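Local atomic coordinates of putative alpha-L-fucosidase (PDB entry 3GZA), a protein that probably hydrolyses alpha-L-fucosidic linkages, as a putative exported alpha-L-fucosidase of glycosyl hydrolase family 29 from a gut Bacteroides. Residues R119-W133 against L169-G183. Numbering follows the deposited sequence. Where two conformers were deposited one is given.
Sequences RKYGLQPGIYIGIRW and LCTRYGDLYMIWFDG
Tyr128 and Trp180, paired across parallel strands 124-129 and 178-181, both set CG trans to their backbone N (chi1 172° and -179°), which brings the two rings together on one face of the sheet. The phenol presents its edge to the indole: CD2 of Tyr128 lies 3.6 Å from CD2 of Trp180, over one indole face, and planes inclined at 55° identify an edge-to-face pair. Beyond it, Tyr128 OH reaches 3.2 Å from Asp182 CB, and a water donates to Asp182 OD1 while accepting from that hydroxyl. Replacing Tyr128 with an alanine would probably uncover the Trp180 face and leave this water without its phenolic donor. The strands run nearly parallel, joined by alternating bonds such as Ile129 N to Trp180 O (2.8 Å). They are neighbours in the TIM barrel of the fucosidase domain, linked through helix 148-171 in a beta-alpha-beta crossover. Tyr128 and Trp180 point into the barrel, and at its C-terminal mouth Trp180 NE1 and Gly183 N hydrogen-bond the sulfonate of a buffer molecule, consistent with a pocket there. Ile127 and Ile129 face the helix layer instead; CD1 of Ile129 meets CD1 of Leu169 tip to tip at 3.6 Å. At the strands' N-terminal end, Arg119 grips Tyr173 O end-on through NH1 (3.0 Å) and NH2 (2.8 Å), while NH2 also donates to Asp175 O at 2.9 Å. Both acceptors lie in the guanidinium plane, and Pro125 CG sits over one of its faces. At the other end, one water accepts from Arg132 NH1 and Trp133 NE1 and donates to Asp182 OD1, while Arg132 NE bonds Asn141 OD1; another joins Asp182 OD2 to Trp133 N.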
ATOM      1  N   ARG A 119      15.668  20.400  15.852  1.00 25.50           N
ATOM      2  CA  ARG A 119      17.040  20.589  16.293  1.00 25.90           C
ATOM      3  C   ARG A 119      17.545  21.996  16.011  1.00 25.54           C
ATOM      4  O   ARG A 119      18.343  22.553  16.780  1.00 26.95           O
ATOM      5  CB  ARG A 119      17.943  19.524  15.668  1.00 26.48           C
ATOM      6  CG  ARG A 119      17.624  18.139  16.200  1.00 27.40           C
ATOM      7  CD  ARG A 119      18.466  17.026  15.627  1.00 28.15           C
ATOM      8  NE  ARG A 119      17.977  15.719  16.131  1.00 28.15           N
ATOM      9  CZ  ARG A 119      17.482  14.725  15.383  1.00 28.18           C
ATOM     10  NH1 ARG A 119      17.396  14.802  14.053  1.00 29.60           N
ATOM     11  NH2 ARG A 119      17.078  13.632  15.992  1.00 29.86           N
ATOM     12  N   LYS A 120      17.103  22.573  14.904  1.00 25.29           N
ATOM     13  CA  LYS A 120      17.485  23.950  14.534  1.00 24.57           C
ATOM     14  C   LYS A 120      17.112  24.986  15.616  1.00 24.19           C
ATOM     15  O   LYS A 120      17.884  25.924  15.881  1.00 25.55           O
ATOM     16  CB  LYS A 120      16.835  24.329  13.200  1.00 25.02           C
ATOM     17  CG  LYS A 120      17.099  25.757  12.709  1.00 25.46           C
ATOM     18  CD  LYS A 120      16.558  26.000  11.309  1.00 25.20           C
ATOM     19  CE  LYS A 120      16.672  27.432  10.880  1.00 27.61           C
ATOM     20  NZ  LYS A 120      16.089  27.557   9.508  1.00 29.20           N
ATOM     21  N   TYR A 121      15.941  24.796  16.227  1.00 24.24           N
ATOM     22  CA  TYR A 121      15.412  25.705  17.228  1.00 24.87           C
ATOM     23  C   TYR A 121      15.568  25.213  18.647  1.00 26.03           C
ATOM     24  O   TYR A 121      15.071  25.830  19.590  1.00 27.46           O
ATOM     25  CB  TYR A 121      13.977  26.084  16.920  1.00 25.08           C
ATOM     26  CG  TYR A 121      13.886  26.814  15.598  1.00 24.43           C
ATOM     27  CD1 TYR A 121      14.257  28.122  15.489  1.00 29.05           C
ATOM     28  CD2 TYR A 121      13.461  26.147  14.459  1.00 23.58           C
ATOM     29  CE1 TYR A 121      14.218  28.785  14.247  1.00 27.89           C
ATOM     30  CE2 TYR A 121      13.409  26.772  13.237  1.00 27.88           C
ATOM     31  CZ  TYR A 121      13.772  28.065  13.125  1.00 28.26           C
ATOM     32  OH  TYR A 121      13.704  28.689  11.895  1.00 30.63           O
ATOM     33  N   GLY A 122      16.246  24.096  18.819  1.00 25.24           N
ATOM     34  CA  GLY A 122      16.519  23.624  20.148  1.00 26.95           C
ATOM     35  C   GLY A 122      15.417  22.864  20.837  1.00 27.37           C
ATOM     36  O   GLY A 122      15.350  22.874  22.070  1.00 29.71           O
ATOM     37  N   LEU A 123      14.495  22.279  20.074  1.00 27.20           N
ATOM     38  CA  LEU A 123      13.460  21.423  20.636  1.00 26.50           C
ATOM     39  C   LEU A 123      13.892  19.986  20.335  1.00 27.65           C
ATOM     40  O   LEU A 123      14.550  19.719  19.329  1.00 28.76           O
ATOM     41  CB  LEU A 123      12.068  21.706  20.100  1.00 27.02           C
ATOM     42  CG  LEU A 123      11.255  22.793  20.827  1.00 25.35           C
ATOM     43  CD1 LEU A 123      11.936  24.148  20.668  1.00 27.50           C
ATOM     44  CD2 LEU A 123       9.823  22.784  20.326  1.00 26.66           C
ATOM     45  N   GLN A 124      13.610  19.090  21.275  1.00 25.05           N
ATOM     46  CA  GLN A 124      13.943  17.680  21.104  1.00 25.66           C
ATOM     47  C   GLN A 124      12.827  17.011  20.303  1.00 25.23           C
ATOM     48  O   GLN A 124      11.659  17.066  20.678  1.00 26.17           O
ATOM     49  CB  GLN A 124      14.082  17.020  22.479  1.00 25.33           C
ATOM     50  CG  GLN A 124      15.260  17.617  23.273  1.00 27.84           C
ATOM     51  CD  GLN A 124      15.303  17.189  24.747  1.00 29.57           C
ATOM     52  OE1 GLN A 124      15.681  16.078  25.061  1.00 29.89           O
ATOM     53  NE2 GLN A 124      14.934  18.088  25.641  1.00 32.96           N
ATOM     54  N   PRO A 125      13.179  16.347  19.196  1.00 25.27           N
ATOM     55  CA  PRO A 125      12.161  15.708  18.375  1.00 25.14           C
ATOM     56  C   PRO A 125      11.765  14.344  18.788  1.00 25.50           C
ATOM     57  O   PRO A 125      12.627  13.565  19.140  1.00 25.03           O
ATOM     58  CB  PRO A 125      12.848  15.598  16.986  1.00 26.21           C
ATOM     59  CG  PRO A 125      14.253  15.523  17.290  1.00 27.22           C
ATOM     60  CD  PRO A 125      14.512  16.260  18.561  1.00 25.99           C
ATOM     61  N   GLY A 126      10.480  14.069  18.763  1.00 25.36           N
ATOM     62  CA  GLY A 126       9.964  12.732  18.956  1.00 25.93           C
ATOM     63  C   GLY A 126       9.080  12.330  17.784  1.00 25.54           C
ATOM     64  O   GLY A 126       8.681  13.142  16.994  1.00 24.94           O
ATOM     65  N   ILE A 127       8.736  11.042  17.734  1.00 25.70           N
ATOM     66  CA  ILE A 127       7.931  10.513  16.626  1.00 26.16           C
ATOM     67  C   ILE A 127       6.764   9.705  17.175  1.00 26.04           C
ATOM     68  O   ILE A 127       6.939   8.876  18.082  1.00 25.68           O
ATOM     69  CB  ILE A 127       8.770   9.681  15.666  1.00 25.91           C
ATOM     70  CG1 ILE A 127       9.874  10.526  14.971  1.00 26.64           C
ATOM     71  CG2 ILE A 127       7.845   9.128  14.574  1.00 27.68           C
ATOM     72  CD1 ILE A 127      10.869   9.758  14.094  1.00 26.48           C
ATOM     73  N   TYR A 128       5.582   9.972  16.656  1.00 25.46           N
ATOM     74  CA  TYR A 128       4.372   9.229  16.987  1.00 25.49           C
ATOM     75  C   TYR A 128       4.090   8.276  15.832  1.00 25.92           C
ATOM     76  O   TYR A 128       4.173   8.656  14.638  1.00 25.96           O
ATOM     77  CB  TYR A 128       3.239  10.230  17.188  1.00 26.27           C
ATOM     78  CG  TYR A 128       1.805   9.796  17.371  1.00 27.59           C
ATOM     79  CD1 TYR A 128       1.099   9.114  16.384  1.00 25.95           C
ATOM     80  CD2 TYR A 128       1.133  10.109  18.545  1.00 28.51           C
ATOM     81  CE1 TYR A 128      -0.214   8.758  16.565  1.00 27.17           C
ATOM     82  CE2 TYR A 128      -0.184   9.774  18.716  1.00 26.92           C
ATOM     83  CZ  TYR A 128      -0.854   9.081  17.718  1.00 25.55           C
ATOM     84  OH  TYR A 128      -2.195   8.779  17.894  1.00 25.83           O
ATOM     85  N   ILE A 129       3.719   7.064  16.179  1.00 25.24           N
ATOM     86  CA  ILE A 129       3.472   6.025  15.177  1.00 25.15           C
ATOM     87  C   ILE A 129       2.147   5.369  15.535  1.00 26.23           C
ATOM     88  O   ILE A 129       1.998   4.813  16.621  1.00 26.70           O
ATOM     89  CB  ILE A 129       4.608   4.958  15.217  1.00 25.83           C
ATOM     90  CG1 ILE A 129       5.974   5.626  15.071  1.00 27.09           C
ATOM     91  CG2 ILE A 129       4.378   3.922  14.069  1.00 27.89           C
ATOM     92  CD1 ILE A 129       7.164   4.657  15.265  1.00 28.69           C
ATOM     93  N   GLY A 130       1.206   5.386  14.598  1.00 25.48           N
ATOM     94  CA  GLY A 130      -0.085   4.736  14.784  1.00 25.71           C
ATOM     95  C   GLY A 130      -0.064   3.385  14.089  1.00 26.02           C
ATOM     96  O   GLY A 130       0.068   3.293  12.853  1.00 26.51           O
ATOM     97  N   ILE A 131      -0.099   2.308  14.858  1.00 24.65           N
ATOM     98  CA  ILE A 131      -0.153   0.930  14.351  0.50 25.20           C
ATOM     99  C   ILE A 131      -1.461   0.222  14.717  1.00 24.81           C
ATOM    100  O   ILE A 131      -1.716  -0.895  14.282  1.00 25.01           O
ATOM    101  CB  ILE A 131       1.030   0.058  14.893  0.50 25.84           C
ATOM    102  CG1 ILE A 131       0.968  -0.173  16.406  0.50 27.70           C
ATOM    103  CG2 ILE A 131       2.359   0.676  14.530  0.50 26.69           C
ATOM    104  CD1 ILE A 131       1.971  -1.160  16.839  0.50 28.68           C
ATOM    105  N   ARG A 132      -2.309   0.882  15.521  1.00 25.14           N
ATOM    106  CA  ARG A 132      -3.529   0.279  16.012  1.00 24.83           C
ATOM    107  C   ARG A 132      -4.649   0.232  14.968  1.00 23.87           C
ATOM    108  O   ARG A 132      -5.458  -0.716  14.957  1.00 23.75           O
ATOM    109  CB  ARG A 132      -3.985   1.083  17.249  1.00 25.40           C
ATOM    110  CG  ARG A 132      -5.199   0.550  17.933  1.00 25.07           C
ATOM    111  CD  ARG A 132      -5.473   1.233  19.260  1.00 26.43           C
ATOM    112  NE  ARG A 132      -6.544   0.531  19.984  1.00 26.73           N
ATOM    113  CZ  ARG A 132      -7.327   1.094  20.911  1.00 30.61           C
ATOM    114  NH1 ARG A 132      -7.155   2.355  21.258  1.00 30.78           N
ATOM    115  NH2 ARG A 132      -8.263   0.398  21.522  1.00 29.57           N
ATOM    116  N   TRP A 133      -4.710   1.266  14.156  1.00 24.22           N
ATOM    117  CA  TRP A 133      -5.688   1.390  13.085  1.00 23.88           C
ATOM    118  C   TRP A 133      -4.940   1.649  11.774  1.00 23.78           C
ATOM    119  O   TRP A 133      -4.036   2.488  11.697  1.00 26.43           O
ATOM    120  CB  TRP A 133      -6.642   2.575  13.339  1.00 24.26           C
ATOM    121  CG  TRP A 133      -7.039   2.723  14.769  1.00 23.70           C
ATOM    122  CD1 TRP A 133      -6.449   3.549  15.683  1.00 24.71           C
ATOM    123  CD2 TRP A 133      -8.066   1.998  15.475  1.00 24.05           C
ATOM    124  NE1 TRP A 133      -7.033   3.366  16.920  1.00 25.82           N
ATOM    125  CE2 TRP A 133      -8.032   2.436  16.819  1.00 25.68           C
ATOM    126  CE3 TRP A 133      -9.030   1.057  15.106  1.00 23.52           C
ATOM    127  CZ2 TRP A 133      -8.915   1.951  17.773  1.00 25.40           C
ATOM    128  CZ3 TRP A 133      -9.907   0.566  16.061  1.00 23.45           C
ATOM    129  CH2 TRP A 133      -9.819   1.011  17.403  1.00 24.27           C
ATOM    130  N   LEU A 169      12.338   4.547  11.460  1.00 23.79           N
ATOM    131  CA  LEU A 169      12.163   5.783  12.231  1.00 25.27           C
ATOM    132  C   LEU A 169      13.169   5.952  13.341  1.00 25.85           C
ATOM    133  O   LEU A 169      13.557   7.086  13.668  1.00 24.85           O
ATOM    134  CB  LEU A 169      10.724   5.911  12.695  1.00 25.74           C
ATOM    135  CG  LEU A 169       9.704   6.086  11.554  1.00 25.32           C
ATOM    136  CD1 LEU A 169       8.251   5.733  11.955  1.00 25.81           C
ATOM    137  CD2 LEU A 169       9.777   7.501  10.857  1.00 26.05           C
ATOM    138  N   CYS A 170      13.655   4.830  13.873  1.00 24.95           N
ATOM    139  CA  CYS A 170      14.659   4.843  14.978  1.00 25.01           C
ATOM    140  C   CYS A 170      16.096   4.844  14.515  1.00 24.80           C
ATOM    141  O   CYS A 170      16.998   4.945  15.350  1.00 25.76           O
ATOM    142  CB  CYS A 170      14.451   3.654  15.921  1.00 25.15           C
ATOM    143  SG  CYS A 170      12.954   3.752  16.946  1.00 27.85           S
ATOM    144  N   THR A 171      16.335   4.685  13.210  1.00 24.70           N
ATOM    145  CA  THR A 171      17.712   4.624  12.701  1.00 24.12           C
ATOM    146  C   THR A 171      18.092   5.716  11.718  1.00 24.30           C
ATOM    147  O   THR A 171      19.286   5.943  11.531  1.00 25.13           O
ATOM    148  CB  THR A 171      18.029   3.259  12.044  1.00 24.76           C
ATOM    149  OG1 THR A 171      17.089   3.030  10.956  1.00 25.52           O
ATOM    150  CG2 THR A 171      17.907   2.131  13.119  1.00 24.27           C
ATOM    151  N   ARG A 172      17.125   6.381  11.118  1.00 24.16           N
ATOM    152  CA  ARG A 172      17.465   7.317  10.040  1.00 25.22           C
ATOM    153  C   ARG A 172      17.205   8.784  10.365  1.00 25.75           C
ATOM    154  O   ARG A 172      17.420   9.619   9.492  1.00 26.59           O
ATOM    155  CB  ARG A 172      16.621   6.958   8.813  1.00 25.83           C
ATOM    156  CG  ARG A 172      16.825   5.584   8.286  1.00 26.04           C
ATOM    157  CD  ARG A 172      15.849   5.285   7.157  1.00 27.28           C
ATOM    158  NE  ARG A 172      16.027   3.929   6.640  1.00 28.18           N
ATOM    159  CZ  ARG A 172      15.347   3.485   5.579  1.00 29.26           C
ATOM    160  NH1 ARG A 172      14.463   4.260   4.980  1.00 30.62           N
ATOM    161  NH2 ARG A 172      15.554   2.258   5.159  1.00 30.29           N
ATOM    162  N   TYR A 173      16.781   9.088  11.602  1.00 26.11           N
ATOM    163  CA  TYR A 173      16.361  10.439  11.960  1.00 25.36           C
ATOM    164  C   TYR A 173      17.006  10.997  13.228  1.00 25.12           C
ATOM    165  O   TYR A 173      16.476  11.937  13.817  1.00 25.94           O
ATOM    166  CB  TYR A 173      14.832  10.498  12.037  1.00 26.18           C
ATOM    167  CG  TYR A 173      14.199  10.152  10.704  1.00 25.54           C
ATOM    168  CD1 TYR A 173      14.018  11.083   9.697  1.00 26.25           C
ATOM    169  CD2 TYR A 173      13.801   8.838  10.437  1.00 28.53           C
ATOM    170  CE1 TYR A 173      13.480  10.718   8.461  1.00 24.67           C
ATOM    171  CE2 TYR A 173      13.275   8.469   9.229  1.00 27.21           C
ATOM    172  CZ  TYR A 173      13.103   9.422   8.223  1.00 25.98           C
ATOM    173  OH  TYR A 173      12.649   9.070   6.981  1.00 26.11           O
ATOM    174  N   GLY A 174      18.161  10.466  13.575  1.00 25.31           N
ATOM    175  CA  GLY A 174      18.877  10.937  14.766  1.00 24.79           C
ATOM    176  C   GLY A 174      18.249  10.457  16.065  1.00 25.17           C
ATOM    177  O   GLY A 174      17.340   9.644  16.079  1.00 25.65           O
ATOM    178  N   ASP A 175      18.768  10.991  17.176  1.00 25.80           N
ATOM    179  CA  ASP A 175      18.310  10.604  18.522  1.00 26.42           C
ATOM    180  C   ASP A 175      16.993  11.262  18.845  1.00 26.41           C
ATOM    181  O   ASP A 175      16.795  12.460  18.608  1.00 26.18           O
ATOM    182  CB  ASP A 175      19.368  10.926  19.562  1.00 27.46           C
ATOM    183  CG  ASP A 175      20.641  10.093  19.390  1.00 31.72           C
ATOM    184  OD1 ASP A 175      20.628   9.079  18.648  1.00 34.19           O
ATOM    185  OD2 ASP A 175      21.678  10.426  20.015  1.00 38.59           O
ATOM    186  N   LEU A 176      16.052  10.462  19.345  1.00 25.33           N
ATOM    187  CA  LEU A 176      14.687  10.894  19.561  1.00 26.25           C
ATOM    188  C   LEU A 176      14.329  11.031  21.058  1.00 25.27           C
ATOM    189  O   LEU A 176      14.876  10.353  21.928  1.00 26.01           O
ATOM    190  CB  LEU A 176      13.727   9.871  18.961  1.00 25.38           C
ATOM    191  CG  LEU A 176      13.917   9.600  17.464  1.00 27.99           C
ATOM    192  CD1 LEU A 176      13.041   8.446  16.988  1.00 28.94           C
ATOM    193  CD2 LEU A 176      13.698  10.877  16.673  1.00 26.63           C
ATOM    194  N   TYR A 177      13.392  11.931  21.285  1.00 25.15           N
ATOM    195  CA  TYR A 177      12.915  12.241  22.622  1.00 24.36           C
ATOM    196  C   TYR A 177      11.988  11.159  23.113  1.00 25.56           C
ATOM    197  O   TYR A 177      12.100  10.734  24.252  1.00 23.86           O
ATOM    198  CB  TYR A 177      12.208  13.606  22.580  1.00 24.99           C
ATOM    199  CG  TYR A 177      11.748  14.083  23.935  1.00 25.31           C
ATOM    200  CD1 TYR A 177      12.614  14.713  24.805  1.00 25.17           C
ATOM    201  CD2 TYR A 177      10.398  13.984  24.319  1.00 25.70           C
ATOM    202  CE1 TYR A 177      12.184  15.172  26.059  1.00 25.90           C
ATOM    203  CE2 TYR A 177       9.994  14.410  25.586  1.00 23.92           C
ATOM    204  CZ  TYR A 177      10.871  15.048  26.427  1.00 24.56           C
ATOM    205  OH  TYR A 177      10.432  15.515  27.654  1.00 26.50           O
HETATM  206  N   MSE A 178      11.032  10.797  22.265  1.00 25.36           N
HETATM  207  CA  MSE A 178      10.125   9.715  22.581  1.00 25.12           C
HETATM  208  C   MSE A 178       9.671   9.076  21.286  1.00 26.21           C
HETATM  209  O   MSE A 178       9.793   9.688  20.194  1.00 25.83           O
HETATM  210  CB  MSE A 178       8.838  10.239  23.265  1.00 25.78           C
HETATM  211  CG  MSE A 178       7.927  11.062  22.440  1.00 24.26           C
HETATM  212 SE   MSE A 178       6.214  11.375  23.205  0.75 25.25          SE
HETATM  213  CE  MSE A 178       6.715  12.585  24.628  1.00 26.70           C
ATOM    214  N   ILE A 179       9.168   7.854  21.445  1.00 25.17           N
ATOM    215  CA  ILE A 179       8.381   7.137  20.434  0.50 24.85           C
ATOM    216  C   ILE A 179       7.044   6.946  21.150  1.00 25.40           C
ATOM    217  O   ILE A 179       7.014   6.363  22.239  1.00 27.04           O
ATOM    218  CB  ILE A 179       8.904   5.772  19.993  0.50 24.87           C
ATOM    219  CG1 ILE A 179      10.189   5.928  19.147  0.50 23.33           C
ATOM    220  CG2 ILE A 179       7.796   5.005  19.230  0.50 25.29           C
ATOM    221  CD1 ILE A 179      10.054   6.644  17.803  0.50 24.47           C
ATOM    222  N   TRP A 180       5.978   7.472  20.547  1.00 25.01           N
ATOM    223  CA  TRP A 180       4.621   7.433  21.061  1.00 24.55           C
ATOM    224  C   TRP A 180       3.774   6.629  20.104  1.00 25.19           C
ATOM    225  O   TRP A 180       3.582   7.013  18.961  1.00 26.66           O
ATOM    226  CB  TRP A 180       4.066   8.852  21.114  1.00 25.08           C
ATOM    227  CG  TRP A 180       2.656   9.087  21.634  1.00 24.82           C
ATOM    228  CD1 TRP A 180       1.644   8.168  21.809  1.00 25.25           C
ATOM    229  CD2 TRP A 180       2.085  10.361  21.962  1.00 25.19           C
ATOM    230  NE1 TRP A 180       0.522   8.777  22.279  1.00 26.50           N
ATOM    231  CE2 TRP A 180       0.757  10.128  22.378  1.00 24.88           C
ATOM    232  CE3 TRP A 180       2.579  11.673  21.969  1.00 27.22           C
ATOM    233  CZ2 TRP A 180      -0.085  11.149  22.768  1.00 27.45           C
ATOM    234  CZ3 TRP A 180       1.735  12.691  22.367  1.00 28.61           C
ATOM    235  CH2 TRP A 180       0.405  12.433  22.707  1.00 27.91           C
ATOM    236  N   PHE A 181       3.257   5.515  20.575  1.00 24.12           N
ATOM    237  CA  PHE A 181       2.365   4.687  19.784  1.00 25.30           C
ATOM    238  C   PHE A 181       0.926   5.024  20.112  1.00 25.66           C
ATOM    239  O   PHE A 181       0.572   5.130  21.305  1.00 25.82           O
ATOM    240  CB  PHE A 181       2.610   3.229  20.079  1.00 24.77           C
ATOM    241  CG  PHE A 181       3.954   2.743  19.611  1.00 23.99           C
ATOM    242  CD1 PHE A 181       4.113   2.373  18.299  1.00 27.77           C
ATOM    243  CD2 PHE A 181       5.008   2.561  20.481  1.00 26.57           C
ATOM    244  CE1 PHE A 181       5.338   1.888  17.825  1.00 27.43           C
ATOM    245  CE2 PHE A 181       6.264   2.107  19.990  1.00 26.97           C
ATOM    246  CZ  PHE A 181       6.394   1.782  18.661  1.00 26.41           C
ATOM    247  N   ASP A 182       0.091   5.182  19.074  1.00 25.40           N
ATOM    248  CA  ASP A 182      -1.352   5.473  19.241  1.00 24.49           C
ATOM    249  C   ASP A 182      -2.054   4.395  20.022  1.00 25.93           C
ATOM    250  O   ASP A 182      -2.335   3.341  19.493  1.00 25.39           O
ATOM    251  CB  ASP A 182      -1.981   5.618  17.829  1.00 26.16           C
ATOM    252  CG  ASP A 182      -3.464   5.795  17.849  1.00 26.83           C
ATOM    253  OD1 ASP A 182      -4.027   6.181  18.917  1.00 27.10           O
ATOM    254  OD2 ASP A 182      -4.067   5.574  16.764  1.00 27.51           O
ATOM    255  N   GLY A 183      -2.412   4.697  21.253  1.00 24.51           N
ATOM    256  CA  GLY A 183      -2.996   3.673  22.092  1.00 24.87           C
ATOM    257  C   GLY A 183      -2.050   2.571  22.492  1.00 25.03           C
ATOM    258  O   GLY A 183      -2.492   1.506  22.906  1.00 25.79           O
TER
HETATM  259  O   HOH W   1      18.698  15.378  18.940  1.00 35.89           O
HETATM  260  O   HOH W   2      -3.462   8.260  20.584  1.00 21.25           O
HETATM  261  O   HOH W   3      -0.491   2.227  17.810  1.00 11.94           O
HETATM  262  O   HOH W   4      -6.261   4.697  19.525  1.00 12.94           O
HETATM  263  O   HOH W   5      -3.190   3.771  14.877  1.00 12.45           O